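Hydrazine synthase beta subunit (Candidatus Kuenenia stuttgartiensis, PDB 5C2V) forms part of the hydrazine synthase complex, which condenses nitric oxide with ammonium, and may modulate passage of the hydroxylamine intermediate between the two active sites. Local coordinates at residues M119-D124 / I137-Y142. Sequence-based numbering, arbitrary orientation.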
loop_
_atom_site.group_PDB
_atom_site.type_symbol
_atom_site.label_atom_id
_atom_site.label_comp_id
_atom_site.label_asym_id
_atom_site.label_seq_id
_atom_site.Cartn_x
_atom_site.Cartn_y
_atom_site.Cartn_z
ATOM N N MET B 119 21.669 -48.478 26.906
ATOM C CA MET B 119 22.606 -49.247 26.093
ATOM C C MET B 119 21.943 -50.484 25.478
ATOM O O MET B 119 22.605 -51.302 24.844
ATOM C CB MET B 119 23.836 -49.645 26.912
ATOM C CG MET B 119 25.068 -49.894 26.048
ATOM S SD MET B 119 26.646 -49.506 26.824
ATOM C CE MET B 119 27.755 -49.766 25.440
ATOM N N TRP B 120 20.639 -50.630 25.687
ATOM C CA TRP B 120 19.919 -51.799 25.188
ATOM C C TRP B 120 19.176 -51.535 23.883
ATOM O O TRP B 120 18.344 -50.630 23.811
ATOM C CB TRP B 120 18.918 -52.288 26.236
ATOM C CG TRP B 120 18.696 -53.766 26.209
ATOM C CD1 TRP B 120 17.692 -54.438 25.573
ATOM C CD2 TRP B 120 19.495 -54.759 26.857
ATOM N NE1 TRP B 120 17.821 -55.790 25.782
ATOM C CE2 TRP B 120 18.922 -56.013 26.568
ATOM C CE3 TRP B 120 20.644 -54.709 27.651
ATOM C CZ2 TRP B 120 19.457 -57.206 27.046
ATOM C CZ3 TRP B 120 21.174 -55.893 28.125
ATOM C CH2 TRP B 120 20.581 -57.125 27.822
ATOM N N ASN B 121 19.468 -52.319 22.849
ATOM C CA ASN B 121 18.574 -52.347 21.702
ATOM C C ASN B 121 17.911 -53.715 21.584
ATOM O O ASN B 121 18.539 -54.687 21.165
ATOM C CB ASN B 121 19.342 -52.008 20.418
ATOM C CG ASN B 121 20.588 -52.862 20.235
ATOM O OD1 ASN B 121 21.184 -53.330 21.205
ATOM N ND2 ASN B 121 20.983 -53.072 18.983
ATOM N N ALA B 122 16.635 -53.786 21.952
ATOM C CA ALA B 122 15.863 -55.007 21.754
ATOM C C ALA B 122 14.356 -54.774 21.683
ATOM O O ALA B 122 13.809 -53.904 22.373
ATOM C CB ALA B 122 16.178 -56.004 22.859
ATOM N N ILE B 123 13.691 -55.590 20.873
ATOM C CA ILE B 123 12.260 -55.809 21.018
ATOM C C ILE B 123 12.037 -57.301 21.238
ATOM O O ILE B 123 12.227 -58.101 20.325
ATOM C CB ILE B 123 11.470 -55.333 19.788
ATOM C CG1 ILE B 123 11.798 -53.871 19.479
ATOM C CG2 ILE B 123 9.975 -55.509 20.015
ATOM C CD1 ILE B 123 11.187 -53.374 18.193
ATOM N N ASP B 124 11.618 -57.674 22.441
ATOM C CA ASP B 124 11.442 -59.081 22.774
ATOM C C ASP B 124 10.051 -59.559 22.382
ATOM O O ASP B 124 9.050 -58.907 22.685
ATOM C CB ASP B 124 11.685 -59.320 24.266
ATOM C CG ASP B 124 13.128 -59.085 24.664
ATOM O OD1 ASP B 124 14.003 -59.098 23.774
ATOM O OD2 ASP B 124 13.390 -58.894 25.871
ATOM N N ILE B 137 14.353 -59.118 18.672
ATOM C CA ILE B 137 14.600 -58.410 17.423
ATOM C C ILE B 137 15.466 -57.186 17.695
ATOM O O ILE B 137 15.051 -56.269 18.402
ATOM C CB ILE B 137 13.290 -57.976 16.742
ATOM C CG1 ILE B 137 12.374 -59.183 16.528
ATOM C CG2 ILE B 137 13.583 -57.276 15.425
ATOM C CD1 ILE B 137 11.055 -58.839 15.869
ATOM N N TYR B 138 16.671 -57.178 17.135
ATOM C CA TYR B 138 17.626 -56.107 17.397
ATOM C C TYR B 138 17.362 -54.891 16.515
ATOM O O TYR B 138 17.321 -54.997 15.290
ATOM C CB TYR B 138 19.058 -56.607 17.189
ATOM C CG TYR B 138 19.497 -57.654 18.192
ATOM C CD1 TYR B 138 18.769 -57.879 19.355
ATOM C CD2 TYR B 138 20.637 -58.415 17.975
ATOM C CE1 TYR B 138 19.166 -58.835 20.272
ATOM C CE2 TYR B 138 21.042 -59.371 18.887
ATOM C CZ TYR B 138 20.302 -59.577 20.033
ATOM O OH TYR B 138 20.702 -60.528 20.943
ATOM N N THR B 139 17.187 -53.735 17.149
ATOM C CA THR B 139 16.897 -52.502 16.427
ATOM C C THR B 139 18.162 -51.891 15.831
ATOM O O THR B 139 19.259 -52.423 16.001
ATOM C CB THR B 139 16.213 -51.465 17.337
ATOM O OG1 THR B 139 17.118 -51.062 18.372
ATOM C CG2 THR B 139 14.958 -52.051 17.964
ATOM N N SER B 140 18.000 -50.769 15.136
ATOM C CA SER B 140 19.118 -50.107 14.475
ATOM C C SER B 140 19.966 -49.305 15.455
ATOM O O SER B 140 21.161 -49.104 15.235
ATOM C CB SER B 140 18.611 -49.196 13.356
ATOM O OG SER B 140 17.875 -49.934 12.396
ATOM N N ASP B 141 19.346 -48.844 16.537
ATOM C CA ASP B 141 20.067 -48.095 17.558
ATOM C C ASP B 141 19.468 -48.343 18.939
ATOM O O ASP B 141 18.483 -49.068 19.080
ATOM C CB ASP B 141 20.058 -46.599 17.234
ATOM C CG ASP B 141 21.384 -45.928 17.544
ATOM O OD1 ASP B 141 22.097 -46.406 18.452
ATOM O OD2 ASP B 141 21.714 -44.926 16.878
ATOM N N TYR B 142 20.069 -47.731 19.953
ATOM C CA TYR B 142 19.710 -48.001 21.341
ATOM C C TYR B 142 18.419 -47.329 21.806
ATOM O O TYR B 142 17.983 -46.324 21.245
ATOM C CB TYR B 142 20.856 -47.586 22.264
ATOM C CG TYR B 142 22.123 -48.386 22.067
ATOM C CD1 TYR B 142 22.130 -49.761 22.247
ATOM C CD2 TYR B 142 23.318 -47.765 21.726
ATOM C CE1 TYR B 142 23.285 -50.500 22.073
ATOM C CE2 TYR B 142 24.480 -48.496 21.555
ATOM C CZ TYR B 142 24.457 -49.864 21.731
ATOM O OH TYR B 142 25.605 -50.602 21.564
#
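I123 and I137 face each other as an antiparallel hydrogen-bonded pair. I123 N donates a hydrogen bond to I137 O and I137 N one to I123 O, both at 2.9 Å. The two isoleucines lie on the same face of the sheet, with CB 4.4 Å from CB. Beyond this pair the segments no longer run as paired strands, and the contact is carried by N121, T139 and the Y142 ring, with the backbone of M119. T139 CG2 lies 3.9 Å from I123 CG1, and the two side chains cross at about a right angle. With chi1 at 65°, T139 OG1 sits between its own N and C; from there it donates to D141 O, spanning S140, and approaches N121 CB to 3.2 Å. N121 CB is directed toward 137-142 and also meets D141 O, while N121 OD1 lies 3.6 Å from Y142 CE1 with amide and ring planes 75° apart. The Y142 ring carries M119 CA over one face, a CH-pi contact 4.2 Å from the centroid, and N121 N lies at its edge. D141 OD1 accepts a bond from Y142 N.

Further out, I123 packs on L156 and A158, I137 on I173 and T139 on L160, while S140 N bonds D171. W120 pairs by backbone with G143 and touches D97, a calcium ligand. M119 packs on F161 of the gamma subunit. The arrangement is that of a beta-propeller blade edge: the third strand, 122-127, pairs with the fourth and outermost, 132-137, whose exit loop 138-142 crosses to strand 144-149, the first of the next four-stranded blade.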